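Local atomic coordinates of serine protease pet (Escherichia coli, PDB entry 4OM9), a protein that is a secreted serine protease autotransporter toxin of enteroaggregative E. coli that probably cleaves alpha-fodrin in host cells. Residues F915-K923 with W933-V941; S705-G713 with A739-V749. All coordinates share one frame; numbering follows the deposited sequence.

How the contacts relate
Contact 2 comes first along the chain, its centre about 29 Å from that of the chain, within the long beta-helical part of the passenger domain. There strands 708-712 and 740-744 run parallel on neighbouring coils, and 747-749 begins the next wall. Contact 1 follows much later, its centre about 66 Å from the centre of the chain but on the same side of it, where 915-923 and 933-941 pair roughly antiparallel without regular strand geometry. The two contact centres are 37 Å apart and the nearest atoms about 19 Å. One contact thus stacks coils in the body of the elongated stalk, while the other joins two extended segments far out toward the end of the molecule.

Contact 1 (F915-K923 with W933-V941); sequences FSDVTPEIK and WTLTGYKTV
The carbonyl oxygen of G937 accepts a hydrogen bond from K883 NZ, while P920 CG, 3.7 Å from G937 O, and V918 CG1 merely pack against it. V918 CG1 also packs on Y938 CB at 3.4 Å, the two side chains crossing at about a right angle, while the tyrosine hydroxyl goes off to the carbonyl of G884. Further along, L935 CA points its hydrogen at E921 O over 3.1 Å, nearly straight at 158°, and I922 CA does the same toward T934 O. Those two acceptors, E921 O and T934 O, are pressed together at 2.8 Å, so the local geometry is doubtful. The N-H of E921 faces T936 OG1, but that bond is modelled too short to be trusted.

At the far end I922 and W933 lie side by side. CG2 of I922 meets the indole edge in plane, 3.4 Å from W933 CD1. With CG1 set between backbone N and carbonyl carbon (chi1 51°) and the chain extended beyond it, I922 CD1 reaches W933 NE1 at 3.4 Å. K923 O sits above one ring face, toward the rim, and F906 makes an edge-to-face pair with the same ring. K923 curls round T934 CG2. As modelled, the pairing rests on carbon contacts without regular sheet bonding; with carbonyl oxygens facing each other, the backbone is loosely defined and its detailed chemistry calls for caution.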
loop_
_atom_site.group_PDB
_atom_site.type_symbol
_atom_site.label_atom_id
_atom_site.label_comp_id
_atom_site.label_asym_id
_atom_site.label_seq_id
_atom_site.Cartn_x
_atom_site.Cartn_y
_atom_site.Cartn_z
ATOM N N PHE A 915 15.355 1.661 57.069
ATOM C CA PHE A 915 14.727 0.350 57.127
ATOM C C PHE A 915 14.189 0.100 58.532
ATOM O O PHE A 915 13.076 0.508 58.860
ATOM C CB PHE A 915 15.719 -0.742 56.720
ATOM C CG PHE A 915 15.110 -2.112 56.620
ATOM C CD1 PHE A 915 14.213 -2.415 55.606
ATOM C CD2 PHE A 915 15.444 -3.102 57.529
ATOM C CE1 PHE A 915 13.653 -3.677 55.507
ATOM C CE2 PHE A 915 14.890 -4.365 57.437
ATOM C CZ PHE A 915 13.993 -4.653 56.425
ATOM N N SER A 916 14.989 -0.556 59.364
ATOM C CA SER A 916 14.595 -0.836 60.739
ATOM C C SER A 916 14.756 0.400 61.617
ATOM O O SER A 916 14.664 1.531 61.139
ATOM C CB SER A 916 15.411 -1.998 61.309
ATOM O OG SER A 916 15.142 -3.202 60.612
ATOM N N ASP A 917 14.999 0.179 62.903
ATOM C CA ASP A 917 15.162 1.277 63.848
ATOM C C ASP A 917 16.631 1.617 64.064
ATOM O O ASP A 917 17.001 2.152 65.105
ATOM C CB ASP A 917 14.505 0.934 65.186
ATOM C CG ASP A 917 12.992 0.879 65.096
ATOM O OD1 ASP A 917 12.472 0.618 63.991
ATOM O OD2 ASP A 917 12.324 1.095 66.130
ATOM N N VAL A 918 17.464 1.312 63.076
ATOM C CA VAL A 918 18.896 1.556 63.189
ATOM C C VAL A 918 19.338 2.701 62.285
ATOM O O VAL A 918 19.333 2.571 61.063
ATOM C CB VAL A 918 19.709 0.299 62.841
ATOM C CG1 VAL A 918 21.129 0.435 63.357
ATOM C CG2 VAL A 918 19.049 -0.939 63.427
ATOM N N THR A 919 19.728 3.817 62.889
ATOM C CA THR A 919 20.129 4.992 62.124
ATOM C C THR A 919 21.530 5.469 62.485
ATOM O O THR A 919 21.709 6.194 63.460
ATOM C CB THR A 919 19.145 6.160 62.328
ATOM O OG1 THR A 919 18.966 6.399 63.730
ATOM C CG2 THR A 919 17.799 5.841 61.692
ATOM N N PRO A 920 22.531 5.057 61.695
ATOM C CA PRO A 920 23.911 5.528 61.852
ATOM C C PRO A 920 24.103 6.881 61.177
ATOM O O PRO A 920 23.194 7.336 60.481
ATOM C CB PRO A 920 24.743 4.444 61.149
ATOM C CG PRO A 920 23.762 3.350 60.764
ATOM C CD PRO A 920 22.430 4.009 60.669
ATOM N N GLU A 921 25.257 7.513 61.372
ATOM C CA GLU A 921 25.542 8.782 60.706
ATOM C C GLU A 921 26.730 8.656 59.756
ATOM O O GLU A 921 27.019 7.568 59.270
ATOM C CB GLU A 921 25.783 9.893 61.729
ATOM C CG GLU A 921 24.501 10.426 62.360
ATOM C CD GLU A 921 23.511 10.951 61.329
ATOM O OE1 GLU A 921 23.944 11.631 60.374
ATOM O OE2 GLU A 921 22.299 10.679 61.470
ATOM N N ILE A 922 27.409 9.769 59.484
ATOM C CA ILE A 922 28.364 9.825 58.376
ATOM C C ILE A 922 29.619 10.643 58.666
ATOM O O ILE A 922 30.030 10.783 59.816
ATOM C CB ILE A 922 27.698 10.416 57.115
ATOM C CG1 ILE A 922 26.995 11.734 57.459
ATOM C CG2 ILE A 922 26.720 9.418 56.501
ATOM C CD1 ILE A 922 26.343 12.427 56.277
ATOM N N LYS A 923 30.224 11.172 57.603
ATOM C CA LYS A 923 31.396 12.037 57.715
ATOM C C LYS A 923 31.390 13.123 56.640
ATOM O O LYS A 923 30.372 13.358 55.988
ATOM C CB LYS A 923 32.686 11.217 57.614
ATOM C CG LYS A 923 33.877 11.780 58.385
ATOM C CD LYS A 923 34.125 11.031 59.684
ATOM C CE LYS A 923 33.061 11.326 60.732
ATOM N NZ LYS A 923 33.107 12.741 61.202
ATOM N N TRP A 933 32.197 8.895 52.973
ATOM C CA TRP A 933 31.160 8.938 54.000
ATOM C C TRP A 933 31.321 7.717 54.928
ATOM O O TRP A 933 31.605 6.619 54.448
ATOM C CB TRP A 933 29.771 8.954 53.349
ATOM C CG TRP A 933 29.172 10.329 53.077
ATOM C CD1 TRP A 933 28.144 10.916 53.757
ATOM C CD2 TRP A 933 29.545 11.263 52.041
ATOM N NE1 TRP A 933 27.860 12.150 53.222
ATOM C CE2 TRP A 933 28.700 12.386 52.176
ATOM C CE3 TRP A 933 30.505 11.257 51.032
ATOM C CZ2 TRP A 933 28.802 13.494 51.332
ATOM C CZ3 TRP A 933 30.594 12.360 50.195
ATOM C CH2 TRP A 933 29.748 13.460 50.351
ATOM N N THR A 934 31.158 7.892 56.242
ATOM C CA THR A 934 31.323 6.768 57.174
ATOM C C THR A 934 30.042 6.412 57.945
ATOM O O THR A 934 28.940 6.650 57.456
ATOM C CB THR A 934 32.451 7.036 58.187
ATOM O OG1 THR A 934 32.668 5.862 58.982
ATOM C CG2 THR A 934 32.098 8.196 59.099
ATOM N N LEU A 935 30.191 5.815 59.133
ATOM C CA LEU A 935 29.045 5.316 59.905
ATOM C C LEU A 935 29.126 5.531 61.423
ATOM O O LEU A 935 30.215 5.677 61.995
ATOM C CB LEU A 935 28.847 3.820 59.639
ATOM C CG LEU A 935 28.251 3.363 58.303
ATOM C CD1 LEU A 935 29.311 3.265 57.222
ATOM C CD2 LEU A 935 27.538 2.032 58.478
ATOM N N THR A 936 27.957 5.540 62.066
ATOM C CA THR A 936 27.866 5.604 63.526
ATOM C C THR A 936 26.869 4.582 64.094
ATOM O O THR A 936 26.925 3.397 63.763
ATOM C CB THR A 936 27.461 7.015 64.026
ATOM O OG1 THR A 936 26.129 7.323 63.601
ATOM C CG2 THR A 936 28.423 8.078 63.512
ATOM N N GLY A 937 25.949 5.056 64.934
ATOM C CA GLY A 937 25.189 4.185 65.817
ATOM C C GLY A 937 23.773 3.760 65.462
ATOM O O GLY A 937 23.550 3.118 64.439
ATOM N N TYR A 938 22.827 4.102 66.320
ATOM C CA TYR A 938 21.452 3.710 66.095
ATOM C C TYR A 938 20.517 4.487 67.000
ATOM O O TYR A 938 20.943 5.064 67.985
ATOM C CB TYR A 938 21.319 2.188 66.227
ATOM C CG TYR A 938 20.387 1.661 67.280
ATOM C CD1 TYR A 938 19.061 1.446 66.997
ATOM C CD2 TYR A 938 20.843 1.376 68.554
ATOM C CE1 TYR A 938 18.206 0.949 67.946
ATOM C CE2 TYR A 938 19.989 0.888 69.515
ATOM C CZ TYR A 938 18.671 0.687 69.201
ATOM O OH TYR A 938 17.817 0.197 70.141
ATOM N N LYS A 939 19.235 4.466 66.651
ATOM C CA LYS A 939 18.232 5.206 67.390
ATOM C C LYS A 939 16.929 4.443 67.530
ATOM O O LYS A 939 16.883 3.238 67.379
ATOM C CB LYS A 939 17.956 6.532 66.700
ATOM C CG LYS A 939 18.337 7.746 67.524
ATOM C CD LYS A 939 18.029 9.027 66.780
ATOM C CE LYS A 939 18.861 10.173 67.335
ATOM N NZ LYS A 939 20.260 10.194 66.825
ATOM N N THR A 940 15.864 5.164 67.833
ATOM C CA THR A 940 14.584 4.529 67.977
ATOM C C THR A 940 13.420 5.461 67.663
ATOM O O THR A 940 13.240 6.498 68.286
ATOM C CB THR A 940 14.425 3.907 69.364
ATOM O OG1 THR A 940 15.486 2.985 69.581
ATOM C CG2 THR A 940 13.160 3.152 69.436
ATOM N N VAL A 941 12.631 5.057 66.679
ATOM C CA VAL A 941 11.453 5.790 66.262
ATOM C C VAL A 941 10.285 4.846 66.119
ATOM O O VAL A 941 9.248 5.007 66.761
ATOM C CB VAL A 941 11.656 6.386 64.870
ATOM C CG1 VAL A 941 12.038 5.283 63.909
ATOM C CG2 VAL A 941 10.408 7.113 64.401
#

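Contact 2 (S705-G713 with A739-V749); sequences SGGDLTLTG and ANFTAKNQASV
L709 and L711 pack against the F741 ring in the interior of a right-handed parallel beta-helix, where strands 708-712 and 740-744 lie side by side on neighbouring coils, their directions only 9° apart. F741 and L709 both swing CG anti to the backbone N (chi1 179° for F741), which lays them alongside each other. L709 CD2 rests 3.7 Å from F741 CE2, and L711 CD1 comes to F741 CZ at 4.0 Å; both methyls approach the ring obliquely. V749, on the next strand of the chain, brings CG2 toward the same L711 methyl, and Y727 packs against L711 and V749 from strand 725-729.

The opposite face is more polar. Here D708 and N740 stand side by side, joined by a weak bond from ND2 to OD1, their carboxylate and amide planes 62° apart. T710 and T742 point the same way, and the extended K744 chain lays CG on T712 CG2 and CE on T710 CG2, the latter 3.9 Å away. Loop residues L761 and S762 lie against T742.

Backbone bonds stitch the strands in parallel register, from N740 N on G707 O to K744 N on L711 O. At the start the A739 methyl sits against the G706-G707 backbone, 3.2 Å from G707 O. At the other end the chain turns through N745 and Q746, and A747 CB lies 3.5 Å from L711 O. The bare CA of G713 lets this turn come in close, N745 O and Q746 O taking the place a side chain would need, and G713 N bonds to N745 O at 2.7 Å.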
loop_
_atom_site.group_PDB
_atom_site.type_symbol
_atom_site.label_atom_id
_atom_site.label_comp_id
_atom_site.label_asym_id
_atom_site.label_seq_id
_atom_site.Cartn_x
_atom_site.Cartn_y
_atom_site.Cartn_z
ATOM N N SER A 705 19.914 -3.816 20.498
ATOM C CA SER A 705 19.335 -2.605 19.922
ATOM C C SER A 705 20.333 -1.475 19.645
ATOM O O SER A 705 20.990 -0.963 20.548
ATOM C CB SER A 705 18.222 -2.081 20.835
ATOM O OG SER A 705 17.741 -0.822 20.389
ATOM N N GLY A 706 20.412 -1.091 18.375
ATOM C CA GLY A 706 21.263 -0.011 17.922
ATOM C C GLY A 706 20.406 1.124 17.406
ATOM O O GLY A 706 20.901 2.038 16.743
ATOM N N GLY A 707 19.111 1.059 17.713
ATOM C CA GLY A 707 18.168 2.095 17.327
ATOM C C GLY A 707 17.517 2.732 18.540
ATOM O O GLY A 707 18.125 2.811 19.605
ATOM N N ASP A 708 16.285 3.206 18.379
ATOM C CA ASP A 708 15.510 3.723 19.505
ATOM C C ASP A 708 14.550 2.655 20.034
ATOM O O ASP A 708 13.743 2.099 19.287
ATOM C CB ASP A 708 14.733 4.974 19.107
ATOM C CG ASP A 708 15.640 6.118 18.652
ATOM O OD1 ASP A 708 16.874 5.941 18.618
ATOM O OD2 ASP A 708 15.115 7.199 18.314
ATOM N N LEU A 709 14.661 2.364 21.326
ATOM C CA LEU A 709 13.747 1.454 22.006
ATOM C C LEU A 709 13.124 2.138 23.225
ATOM O O LEU A 709 13.822 2.592 24.146
ATOM C CB LEU A 709 14.462 0.168 22.421
ATOM C CG LEU A 709 13.628 -0.846 23.207
ATOM C CD1 LEU A 709 12.405 -1.347 22.367
ATOM C CD2 LEU A 709 14.496 -1.997 23.644
ATOM N N THR A 710 11.801 2.219 23.215
ATOM C CA THR A 710 11.068 2.876 24.277
ATOM C C THR A 710 10.049 1.926 24.891
ATOM O O THR A 710 9.286 1.263 24.187
ATOM C CB THR A 710 10.359 4.123 23.762
ATOM O OG1 THR A 710 11.308 4.966 23.101
ATOM C CG2 THR A 710 9.731 4.881 24.911
ATOM N N LEU A 711 10.043 1.866 26.215
ATOM C CA LEU A 711 9.163 0.968 26.937
ATOM C C LEU A 711 8.278 1.761 27.897
ATOM O O LEU A 711 8.777 2.507 28.743
ATOM C CB LEU A 711 9.992 -0.072 27.676
ATOM C CG LEU A 711 11.073 -0.720 26.813
ATOM C CD1 LEU A 711 11.947 -1.646 27.648
ATOM C CD2 LEU A 711 10.425 -1.472 25.665
ATOM N N THR A 712 6.963 1.627 27.744
ATOM C CA THR A 712 6.018 2.465 28.479
ATOM C C THR A 712 4.796 1.698 28.916
ATOM O O THR A 712 4.453 0.684 28.315
ATOM C CB THR A 712 5.483 3.646 27.643
ATOM O OG1 THR A 712 4.447 3.163 26.789
ATOM C CG2 THR A 712 6.569 4.300 26.802
ATOM N N GLY A 713 4.108 2.218 29.929
ATOM C CA GLY A 713 2.836 1.662 30.352
ATOM C C GLY A 713 1.823 1.714 29.233
ATOM O O GLY A 713 2.033 2.405 28.237
ATOM N N ALA A 739 22.908 4.783 20.618
ATOM C CA ALA A 739 21.476 4.518 20.504
ATOM C C ALA A 739 20.641 5.123 21.627
ATOM O O ALA A 739 21.145 5.890 22.446
ATOM C CB ALA A 739 21.246 3.027 20.448
ATOM N N ASN A 740 19.353 4.785 21.642
ATOM C CA ASN A 740 18.440 5.209 22.706
ATOM C C ASN A 740 17.638 4.057 23.304
ATOM O O ASN A 740 16.987 3.265 22.595
ATOM C CB ASN A 740 17.471 6.279 22.208
ATOM C CG ASN A 740 18.142 7.612 21.983
ATOM O OD1 ASN A 740 18.877 8.107 22.846
ATOM N ND2 ASN A 740 17.906 8.200 20.817
ATOM N N PHE A 741 17.699 3.973 24.623
ATOM C CA PHE A 741 16.936 3.002 25.376
ATOM C C PHE A 741 16.176 3.750 26.466
ATOM O O PHE A 741 16.748 4.139 27.484
ATOM C CB PHE A 741 17.855 1.925 25.951
ATOM C CG PHE A 741 17.142 0.886 26.767
ATOM C CD1 PHE A 741 16.926 1.077 28.124
ATOM C CD2 PHE A 741 16.705 -0.293 26.184
ATOM C CE1 PHE A 741 16.281 0.127 28.879
ATOM C CE2 PHE A 741 16.055 -1.255 26.934
ATOM C CZ PHE A 741 15.844 -1.045 28.284
ATOM N N THR A 742 14.887 3.946 26.227
ATOM C CA THR A 742 14.037 4.750 27.085
ATOM C C THR A 742 12.946 3.937 27.784
ATOM O O THR A 742 12.195 3.199 27.148
ATOM C CB THR A 742 13.376 5.901 26.279
ATOM O OG1 THR A 742 14.393 6.725 25.701
ATOM C CG2 THR A 742 12.480 6.762 27.164
ATOM N N ALA A 743 12.868 4.075 29.101
ATOM C CA ALA A 743 11.779 3.498 29.871
ATOM C C ALA A 743 11.101 4.608 30.655
ATOM O O ALA A 743 11.775 5.442 31.260
ATOM C CB ALA A 743 12.284 2.412 30.798
ATOM N N LYS A 744 9.773 4.620 30.644
ATOM C CA LYS A 744 9.008 5.713 31.235
ATOM C C LYS A 744 7.526 5.376 31.360
ATOM O O LYS A 744 7.062 4.372 30.818
ATOM C CB LYS A 744 9.169 6.982 30.399
ATOM C CG LYS A 744 8.484 6.908 29.050
ATOM C CD LYS A 744 8.834 8.109 28.183
ATOM C CE LYS A 744 8.200 7.993 26.798
ATOM N NZ LYS A 744 8.403 9.213 25.962
ATOM N N ASN A 745 6.795 6.231 32.074
ATOM C CA ASN A 745 5.340 6.134 32.180
ATOM C C ASN A 745 4.829 4.787 32.669
ATOM O O ASN A 745 4.236 4.036 31.908
ATOM C CB ASN A 745 4.695 6.453 30.831
ATOM C CG ASN A 745 4.425 7.933 30.651
ATOM O OD1 ASN A 745 5.305 8.693 30.244
ATOM N ND2 ASN A 745 3.202 8.352 30.957
ATOM N N GLN A 746 5.054 4.501 33.947
ATOM C CA GLN A 746 4.568 3.276 34.583
ATOM C C GLN A 746 5.084 2.031 33.868
ATOM O O GLN A 746 4.324 1.137 33.492
ATOM C CB GLN A 746 3.042 3.291 34.661
ATOM C CG GLN A 746 2.526 4.248 35.729
ATOM C CD GLN A 746 1.032 4.452 35.673
ATOM O OE1 GLN A 746 0.357 3.929 34.791
ATOM N NE2 GLN A 746 0.506 5.217 36.619
ATOM N N ALA A 747 6.399 2.004 33.689
ATOM C CA ALA A 747 7.108 0.874 33.126
ATOM C C ALA A 747 7.952 0.195 34.199
ATOM O O ALA A 747 8.726 0.852 34.886
ATOM C CB ALA A 747 7.985 1.326 31.977
ATOM N N SER A 748 7.806 -1.117 34.336
ATOM C CA SER A 748 8.633 -1.885 35.257
ATOM C C SER A 748 9.542 -2.836 34.481
ATOM O O SER A 748 9.078 -3.818 33.919
ATOM C CB SER A 748 7.761 -2.657 36.242
ATOM O OG SER A 748 8.554 -3.485 37.068
ATOM N N VAL A 749 10.835 -2.537 34.458
ATOM C CA VAL A 749 11.776 -3.199 33.562
ATOM C C VAL A 749 12.775 -4.082 34.296
ATOM O O VAL A 749 13.574 -3.599 35.099
ATOM C CB VAL A 749 12.565 -2.165 32.742
ATOM C CG1 VAL A 749 13.500 -2.853 31.759
ATOM C CG2 VAL A 749 11.616 -1.229 32.032
#